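Local coordinates for SPT6 (Antonospora locustae, PDB 2XP1), which is a transcription elongation factor whose C-terminal tandem SH2 module, the part crystallised, enables interaction with RNA polymerase II, at residues V50-K62 and A126-T138. Residues are numbered along the deposited sequence; the frame is centred on the assembly and turned at random.
Sequences VIKFASDVFVHMK and AFYFSRKYPGKLT. With SO4 (sulfate ion), chain C.
Two beta hairpins, one from each sheet of the tandem SH2 module, meet where the loop of hairpin 126-138 packs against the turn end of hairpin 50-62. Phe53 turns its ring edge toward the face of Phe129 in an offset edge-to-face pair, planes 65° apart, and its CE2 reaches Gly135 CA at 3.6 Å. Helix 80-100 lies against both rings through Leu95. A classic beta bulge, Phe53 and Ala54 opposite Val57, shapes the first hairpin. With CG1 anti to the backbone N (chi1 -176°), Val57 spreads its two methyls: CG1 lies 3.9 Å from Pro134 CB, while CG2 sits over one face of the Arg131 guanidinium. NH1 of that group donates to Phe129 O at 2.6 Å, which orients it; a salt bridge to Asp56 OD1, met by NE and NH2 (3.2 Å from NH2) through two weak, bent hydrogen bonds, adds a looser pull. Val59 CG2 presses on Gly135 N at 3.4 Å, in a type II turn whose backbone angles suit glycine. In the same loop, Ser130 OG and the backbone N of Arg131 and Lys132, with Thr138 OG1 and Tyr150 OH, bind a sulfate, probably from the crystallisation liquor. The arrangement is an interdomain junction, consistent with the noncanonical tandem SH2 fold of Spt6.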
ATOM      1  N   VAL A  50     -18.168  -4.304  -7.941  1.00 33.76           N
ATOM      2  CA  VAL A  50     -18.322  -5.734  -7.749  1.00 33.51           C
ATOM      3  C   VAL A  50     -17.358  -6.343  -8.768  1.00 34.22           C
ATOM      4  O   VAL A  50     -17.463  -6.080  -9.965  1.00 34.03           O
ATOM      5  CB  VAL A  50     -19.784  -6.215  -8.009  1.00 35.27           C
ATOM      6  CG1 VAL A  50     -19.981  -7.706  -7.609  1.00 35.85           C
ATOM      7  CG2 VAL A  50     -20.819  -5.338  -7.260  1.00 32.91           C
ATOM      8  N   ILE A  51     -16.395  -7.120  -8.256  1.00 34.33           N
ATOM      9  CA  ILE A  51     -15.447  -7.898  -9.051  1.00 35.43           C
ATOM     10  C   ILE A  51     -15.717  -9.399  -8.849  1.00 37.41           C
ATOM     11  O   ILE A  51     -15.767  -9.878  -7.709  1.00 38.53           O
ATOM     12  CB  ILE A  51     -14.005  -7.614  -8.628  1.00 34.95           C
ATOM     13  CG1 ILE A  51     -13.708  -6.092  -8.623  1.00 33.41           C
ATOM     14  CG2 ILE A  51     -13.058  -8.289  -9.546  1.00 34.85           C
ATOM     15  CD1 ILE A  51     -12.333  -5.721  -8.022  1.00 30.96           C
ATOM     16  N   LYS A  52     -15.907 -10.133  -9.939  1.00 38.95           N
ATOM     17  CA  LYS A  52     -16.109 -11.579  -9.896  1.00 41.33           C
ATOM     18  C   LYS A  52     -14.738 -12.253  -9.759  1.00 41.11           C
ATOM     19  O   LYS A  52     -13.907 -12.170 -10.660  1.00 42.23           O
ATOM     20  CB  LYS A  52     -16.801 -12.026 -11.198  1.00 43.45           C
ATOM     21  CG  LYS A  52     -16.653 -13.499 -11.556  1.00 46.71           C
ATOM     22  CD  LYS A  52     -17.530 -13.925 -12.757  1.00 50.00           C
ATOM     23  CE  LYS A  52     -16.973 -13.442 -14.104  1.00 49.70           C
ATOM     24  NZ  LYS A  52     -18.001 -13.598 -15.229  1.00 54.24           N
ATOM     25  N   PHE A  53     -14.471 -12.883  -8.624  1.00 40.99           N
ATOM     26  CA  PHE A  53     -13.175 -13.571  -8.455  1.00 40.63           C
ATOM     27  C   PHE A  53     -13.235 -14.945  -9.086  1.00 43.86           C
ATOM     28  O   PHE A  53     -12.254 -15.385  -9.692  1.00 46.02           O
ATOM     29  CB  PHE A  53     -12.770 -13.640  -6.987  1.00 39.49           C
ATOM     30  CG  PHE A  53     -11.948 -12.466  -6.548  1.00 36.26           C
ATOM     31  CD1 PHE A  53     -12.247 -11.185  -7.003  1.00 34.89           C
ATOM     32  CD2 PHE A  53     -10.920 -12.620  -5.650  1.00 36.14           C
ATOM     33  CE1 PHE A  53     -11.499 -10.095  -6.596  1.00 33.75           C
ATOM     34  CE2 PHE A  53     -10.147 -11.528  -5.258  1.00 31.49           C
ATOM     35  CZ  PHE A  53     -10.442 -10.285  -5.722  1.00 32.94           C
ATOM     36  N   ALA A  54     -14.407 -15.573  -8.977  1.00 44.22           N
ATOM     37  CA  ALA A  54     -14.706 -16.894  -9.489  1.00 48.13           C
ATOM     38  C   ALA A  54     -16.224 -16.981  -9.471  1.00 49.78           C
ATOM     39  O   ALA A  54     -16.890 -16.156  -8.827  1.00 48.04           O
ATOM     40  CB  ALA A  54     -14.113 -17.980  -8.590  1.00 48.21           C
ATOM     41  N   SER A  55     -16.743 -17.972 -10.186  1.00 53.68           N
ATOM     42  CA  SER A  55     -18.175 -18.289 -10.302  1.00 56.93           C
ATOM     43  C   SER A  55     -19.073 -17.996  -9.091  1.00 56.35           C
ATOM     44  O   SER A  55     -20.237 -17.609  -9.251  1.00 57.99           O
ATOM     45  CB  SER A  55     -18.322 -19.770 -10.629  1.00 61.24           C
ATOM     46  OG  SER A  55     -17.800 -20.075 -11.908  1.00 65.42           O
ATOM     47  N   ASP A  56     -18.554 -18.245  -7.892  1.00 55.14           N
ATOM     48  CA  ASP A  56     -19.313 -18.002  -6.683  1.00 55.30           C
ATOM     49  C   ASP A  56     -18.535 -17.140  -5.720  1.00 51.86           C
ATOM     50  O   ASP A  56     -18.862 -17.109  -4.544  1.00 53.36           O
ATOM     51  CB  ASP A  56     -19.711 -19.315  -6.001  1.00 58.81           C
ATOM     52  CG  ASP A  56     -18.523 -20.075  -5.470  1.00 58.73           C
ATOM     53  OD1 ASP A  56     -17.397 -19.877  -5.989  1.00 58.07           O
ATOM     54  OD2 ASP A  56     -18.720 -20.887  -4.542  1.00 62.02           O
ATOM     55  N   VAL A  57     -17.516 -16.430  -6.202  1.00 49.03           N
ATOM     56  CA  VAL A  57     -16.790 -15.478  -5.342  1.00 45.26           C
ATOM     57  C   VAL A  57     -16.879 -14.074  -5.873  1.00 43.56           C
ATOM     58  O   VAL A  57     -16.355 -13.767  -6.946  1.00 42.93           O
ATOM     59  CB  VAL A  57     -15.333 -15.872  -5.136  1.00 43.98           C
ATOM     60  CG1 VAL A  57     -14.662 -14.903  -4.147  1.00 41.06           C
ATOM     61  CG2 VAL A  57     -15.244 -17.333  -4.629  1.00 45.33           C
ATOM     62  N   PHE A  58     -17.538 -13.207  -5.123  1.00 43.15           N
ATOM     63  CA  PHE A  58     -17.662 -11.821  -5.551  1.00 41.82           C
ATOM     64  C   PHE A  58     -17.127 -10.838  -4.509  1.00 40.79           C
ATOM     65  O   PHE A  58     -17.376 -10.998  -3.317  1.00 41.87           O
ATOM     66  CB  PHE A  58     -19.113 -11.522  -5.942  1.00 42.39           C
ATOM     67  CG  PHE A  58     -19.609 -12.397  -7.049  1.00 44.77           C
ATOM     68  CD1 PHE A  58     -20.204 -13.613  -6.766  1.00 48.98           C
ATOM     69  CD2 PHE A  58     -19.450 -12.025  -8.381  1.00 44.32           C
ATOM     70  CE1 PHE A  58     -20.635 -14.453  -7.785  1.00 50.02           C
ATOM     71  CE2 PHE A  58     -19.870 -12.868  -9.408  1.00 48.28           C
ATOM     72  CZ  PHE A  58     -20.470 -14.074  -9.110  1.00 49.64           C
ATOM     73  N   VAL A  59     -16.376  -9.836  -4.949  1.00 38.76           N
ATOM     74  CA  VAL A  59     -15.901  -8.845  -4.022  1.00 39.10           C
ATOM     75  C   VAL A  59     -16.652  -7.549  -4.303  1.00 38.78           C
ATOM     76  O   VAL A  59     -16.701  -7.087  -5.460  1.00 38.37           O
ATOM     77  CB  VAL A  59     -14.401  -8.638  -4.202  1.00 39.14           C
ATOM     78  CG1 VAL A  59     -13.955  -7.406  -3.504  1.00 41.77           C
ATOM     79  CG2 VAL A  59     -13.653  -9.838  -3.626  1.00 40.56           C
ATOM     80  N   HIS A  60     -17.254  -6.994  -3.249  1.00 39.19           N
ATOM     81  CA  HIS A  60     -17.998  -5.742  -3.284  1.00 39.38           C
ATOM     82  C   HIS A  60     -17.219  -4.659  -2.548  1.00 40.33           C
ATOM     83  O   HIS A  60     -17.051  -4.766  -1.323  1.00 42.73           O
ATOM     84  CB  HIS A  60     -19.317  -5.986  -2.562  1.00 41.42           C
ATOM     85  CG  HIS A  60     -20.209  -6.940  -3.289  1.00 41.92           C
ATOM     86  ND1 HIS A  60     -21.342  -6.536  -3.952  1.00 41.06           N
ATOM     87  CD2 HIS A  60     -20.086  -8.266  -3.530  1.00 44.76           C
ATOM     88  CE1 HIS A  60     -21.912  -7.581  -4.527  1.00 45.67           C
ATOM     89  NE2 HIS A  60     -21.170  -8.646  -4.283  1.00 46.28           N
ATOM     90  N   MET A  61     -16.759  -3.621  -3.255  1.00 38.43           N
ATOM     91  CA  MET A  61     -16.044  -2.523  -2.609  1.00 39.29           C
ATOM     92  C   MET A  61     -16.759  -1.186  -2.693  1.00 38.69           C
ATOM     93  O   MET A  61     -16.956  -0.683  -3.773  1.00 37.86           O
ATOM     94  CB  MET A  61     -14.677  -2.352  -3.250  1.00 38.81           C
ATOM     95  CG  MET A  61     -13.779  -3.506  -2.982  1.00 44.19           C
ATOM     96  SD  MET A  61     -12.262  -3.219  -3.860  1.00 56.72           S
ATOM     97  CE  MET A  61     -12.080  -4.827  -4.561  1.00 53.54           C
ATOM     98  N   LYS A  62     -17.073  -0.582  -1.556  1.00 39.73           N
ATOM     99  CA  LYS A  62     -17.702   0.734  -1.514  1.00 41.44           C
ATOM    100  C   LYS A  62     -16.855   1.827  -2.262  1.00 40.65           C
ATOM    101  O   LYS A  62     -15.661   1.964  -2.022  1.00 39.36           O
ATOM    102  CB  LYS A  62     -17.977   1.087  -0.040  1.00 43.87           C
ATOM    103  CG  LYS A  62     -18.778   2.364   0.216  1.00 49.05           C
ATOM    104  CD  LYS A  62     -19.586   2.395   1.571  1.00 51.19           C
ATOM    105  CE  LYS A  62     -18.680   2.389   2.837  1.00 58.63           C
ATOM    106  NZ  LYS A  62     -19.458   2.463   4.146  1.00 60.44           N
ATOM    107  N   ALA A 126      -1.573 -26.060  -1.998  1.00 48.73           N
ATOM    108  CA  ALA A 126      -2.523 -25.737  -3.049  1.00 49.40           C
ATOM    109  C   ALA A 126      -2.998 -24.357  -2.819  1.00 46.92           C
ATOM    110  O   ALA A 126      -2.842 -23.846  -1.717  1.00 46.52           O
ATOM    111  CB  ALA A 126      -3.693 -26.714  -3.028  1.00 51.68           C
ATOM    112  N   PHE A 127      -3.572 -23.739  -3.848  1.00 46.94           N
ATOM    113  CA  PHE A 127      -4.184 -22.409  -3.688  1.00 44.77           C
ATOM    114  C   PHE A 127      -5.595 -22.440  -4.238  1.00 45.00           C
ATOM    115  O   PHE A 127      -5.825 -23.030  -5.265  1.00 46.17           O
ATOM    116  CB  PHE A 127      -3.430 -21.315  -4.450  1.00 43.28           C
ATOM    117  CG  PHE A 127      -2.066 -21.051  -3.953  1.00 42.99           C
ATOM    118  CD1 PHE A 127      -0.986 -21.825  -4.403  1.00 46.55           C
ATOM    119  CD2 PHE A 127      -1.834 -19.994  -3.084  1.00 41.23           C
ATOM    120  CE1 PHE A 127       0.306 -21.591  -3.966  1.00 47.86           C
ATOM    121  CE2 PHE A 127      -0.551 -19.721  -2.621  1.00 45.86           C
ATOM    122  CZ  PHE A 127       0.555 -20.536  -3.075  1.00 47.54           C
ATOM    123  N   TYR A 128      -6.516 -21.776  -3.539  1.00 44.36           N
ATOM    124  CA  TYR A 128      -7.884 -21.586  -3.984  1.00 44.59           C
ATOM    125  C   TYR A 128      -8.461 -20.326  -3.355  1.00 43.48           C
ATOM    126  O   TYR A 128      -8.013 -19.905  -2.297  1.00 42.90           O
ATOM    127  CB  TYR A 128      -8.733 -22.803  -3.658  1.00 47.03           C
ATOM    128  CG  TYR A 128      -8.664 -23.323  -2.225  1.00 49.03           C
ATOM    129  CD1 TYR A 128      -9.590 -22.895  -1.259  1.00 49.50           C
ATOM    130  CD2 TYR A 128      -7.709 -24.274  -1.850  1.00 51.82           C
ATOM    131  CE1 TYR A 128      -9.553 -23.380   0.037  1.00 51.59           C
ATOM    132  CE2 TYR A 128      -7.663 -24.768  -0.547  1.00 54.05           C
ATOM    133  CZ  TYR A 128      -8.589 -24.309   0.382  1.00 54.38           C
ATOM    134  OH  TYR A 128      -8.557 -24.781   1.664  1.00 59.39           O
ATOM    135  N   PHE A 129      -9.424 -19.697  -4.018  1.00 43.71           N
ATOM    136  CA  PHE A 129     -10.023 -18.481  -3.469  1.00 42.54           C
ATOM    137  C   PHE A 129     -10.885 -18.863  -2.320  1.00 43.54           C
ATOM    138  O   PHE A 129     -11.523 -19.902  -2.364  1.00 44.77           O
ATOM    139  CB  PHE A 129     -10.873 -17.758  -4.507  1.00 41.83           C
ATOM    140  CG  PHE A 129     -10.051 -17.018  -5.494  1.00 41.17           C
ATOM    141  CD1 PHE A 129     -10.050 -17.383  -6.810  1.00 41.83           C
ATOM    142  CD2 PHE A 129      -9.231 -15.991  -5.092  1.00 38.34           C
ATOM    143  CE1 PHE A 129      -9.280 -16.707  -7.723  1.00 41.43           C
ATOM    144  CE2 PHE A 129      -8.437 -15.348  -5.999  1.00 39.68           C
ATOM    145  CZ  PHE A 129      -8.468 -15.723  -7.332  1.00 38.85           C
ATOM    146  N   SER A 130     -10.882 -17.999  -1.310  1.00 42.79           N
ATOM    147  CA  SER A 130     -11.715 -18.150  -0.112  1.00 44.94           C
ATOM    148  C   SER A 130     -13.143 -17.772  -0.434  1.00 46.40           C
ATOM    149  O   SER A 130     -13.384 -16.727  -1.056  1.00 43.88           O
ATOM    150  CB  SER A 130     -11.229 -17.199   1.016  1.00 43.77           C
ATOM    151  OG  SER A 130     -12.076 -17.312   2.177  1.00 44.45           O
ATOM    152  N   ARG A 131     -14.077 -18.604   0.037  1.00 50.53           N
ATOM    153  CA  ARG A 131     -15.517 -18.311  -0.007  1.00 53.02           C
ATOM    154  C   ARG A 131     -15.992 -17.660   1.314  1.00 54.10           C
ATOM    155  O   ARG A 131     -16.955 -16.873   1.319  1.00 55.12           O
ATOM    156  CB  ARG A 131     -16.317 -19.588  -0.308  1.00 56.27           C
ATOM    157  CG  ARG A 131     -16.373 -19.974  -1.790  1.00 57.69           C
ATOM    158  CD  ARG A 131     -15.014 -20.458  -2.373  1.00 59.43           C
ATOM    159  NE  ARG A 131     -15.164 -20.816  -3.785  1.00 58.29           N
ATOM    160  CZ  ARG A 131     -14.187 -21.005  -4.677  1.00 56.85           C
ATOM    161  NH1 ARG A 131     -12.884 -20.913  -4.374  1.00 50.81           N
ATOM    162  NH2 ARG A 131     -14.546 -21.300  -5.919  1.00 58.63           N
ATOM    163  N   LYS A 132     -15.318 -17.980   2.419  1.00 54.82           N
ATOM    164  CA  LYS A 132     -15.613 -17.375   3.714  1.00 56.23           C
ATOM    165  C   LYS A 132     -15.212 -15.913   3.709  1.00 53.66           C
ATOM    166  O   LYS A 132     -15.887 -15.082   4.331  1.00 55.14           O
ATOM    167  CB  LYS A 132     -14.913 -18.128   4.854  1.00 57.89           C
ATOM    168  CG  LYS A 132     -15.155 -19.624   4.853  1.00 62.29           C
ATOM    169  CD  LYS A 132     -14.910 -20.252   6.242  1.00 68.80           C
ATOM    170  CE  LYS A 132     -15.068 -21.788   6.224  1.00 72.78           C
ATOM    171  NZ  LYS A 132     -15.348 -22.417   7.559  1.00 75.41           N
ATOM    172  N   TYR A 133     -14.133 -15.589   2.991  1.00 50.66           N
ATOM    173  CA  TYR A 133     -13.683 -14.201   2.877  1.00 48.41           C
ATOM    174  C   TYR A 133     -13.401 -13.784   1.437  1.00 46.46           C
ATOM    175  O   TYR A 133     -12.252 -13.756   0.981  1.00 45.53           O
ATOM    176  CB  TYR A 133     -12.532 -13.861   3.864  1.00 48.81           C
ATOM    177  CG  TYR A 133     -12.856 -14.276   5.305  1.00 49.94           C
ATOM    178  CD1 TYR A 133     -12.509 -15.534   5.769  1.00 50.34           C
ATOM    179  CD2 TYR A 133     -13.548 -13.427   6.175  1.00 51.81           C
ATOM    180  CE1 TYR A 133     -12.824 -15.948   7.070  1.00 53.69           C
ATOM    181  CE2 TYR A 133     -13.873 -13.837   7.498  1.00 55.63           C
ATOM    182  CZ  TYR A 133     -13.496 -15.100   7.926  1.00 55.84           C
ATOM    183  OH  TYR A 133     -13.778 -15.545   9.201  1.00 60.22           O
ATOM    184  N   PRO A 134     -14.473 -13.462   0.699  1.00 45.96           N
ATOM    185  CA  PRO A 134     -14.307 -13.159  -0.707  1.00 44.02           C
ATOM    186  C   PRO A 134     -13.290 -12.067  -0.816  1.00 42.22           C
ATOM    187  O   PRO A 134     -13.421 -11.039  -0.139  1.00 42.60           O
ATOM    188  CB  PRO A 134     -15.682 -12.606  -1.100  1.00 44.66           C
ATOM    189  CG  PRO A 134     -16.616 -13.283  -0.168  1.00 46.80           C
ATOM    190  CD  PRO A 134     -15.884 -13.400   1.121  1.00 47.60           C
ATOM    191  N   GLY A 135     -12.308 -12.257  -1.683  1.00 40.61           N
ATOM    192  CA  GLY A 135     -11.204 -11.314  -1.802  1.00 37.76           C
ATOM    193  C   GLY A 135      -9.915 -11.921  -1.271  1.00 37.83           C
ATOM    194  O   GLY A 135      -8.838 -11.443  -1.606  1.00 38.13           O
ATOM    195  N   LYS A 136     -10.009 -12.945  -0.426  1.00 37.48           N
ATOM    196  CA  LYS A 136      -8.807 -13.670   0.014  1.00 38.52           C
ATOM    197  C   LYS A 136      -8.475 -14.920  -0.830  1.00 38.89           C
ATOM    198  O   LYS A 136      -9.338 -15.753  -1.147  1.00 39.97           O
ATOM    199  CB  LYS A 136      -8.934 -14.114   1.475  1.00 39.23           C
ATOM    200  CG  LYS A 136      -9.178 -12.977   2.493  1.00 44.74           C
ATOM    201  CD  LYS A 136      -7.976 -12.038   2.562  1.00 49.01           C
ATOM    202  CE  LYS A 136      -8.350 -10.638   3.064  1.00 53.45           C
ATOM    203  NZ  LYS A 136      -7.095  -9.813   3.303  1.00 53.36           N
ATOM    204  N   LEU A 137      -7.202 -15.111  -1.105  1.00 38.85           N
ATOM    205  CA  LEU A 137      -6.735 -16.406  -1.627  1.00 38.57           C
ATOM    206  C   LEU A 137      -6.275 -17.287  -0.468  1.00 39.69           C
ATOM    207  O   LEU A 137      -5.425 -16.879   0.318  1.00 40.09           O
ATOM    208  CB  LEU A 137      -5.548 -16.184  -2.562  1.00 38.08           C
ATOM    209  CG  LEU A 137      -4.837 -17.408  -3.135  1.00 38.00           C
ATOM    210  CD1 LEU A 137      -5.669 -18.104  -4.144  1.00 38.13           C
ATOM    211  CD2 LEU A 137      -3.560 -16.873  -3.737  1.00 38.18           C
ATOM    212  N   THR A 138      -6.800 -18.504  -0.390  1.00 40.87           N
ATOM    213  CA  THR A 138      -6.364 -19.473   0.607  1.00 40.78           C
ATOM    214  C   THR A 138      -5.139 -20.230   0.127  1.00 41.55           C
ATOM    215  O   THR A 138      -5.134 -20.802  -0.957  1.00 42.37           O
ATOM    216  CB  THR A 138      -7.522 -20.416   0.989  1.00 42.47           C
ATOM    217  OG1 THR A 138      -8.601 -19.622   1.481  1.00 41.76           O
ATOM    218  CG2 THR A 138      -7.147 -21.393   2.061  1.00 42.95           C
TER
HETATM  219  S   SO4 C 980     -12.206 -20.636   3.093  1.00 85.77           S
HETATM  220  O1  SO4 C 980     -12.501 -21.665   4.096  1.00 89.17           O
HETATM  221  O2  SO4 C 980     -13.396 -20.438   2.253  1.00 87.16           O
HETATM  222  O3  SO4 C 980     -11.098 -21.052   2.241  1.00 85.17           O
HETATM  223  O4  SO4 C 980     -11.832 -19.403   3.769  1.00 84.14           O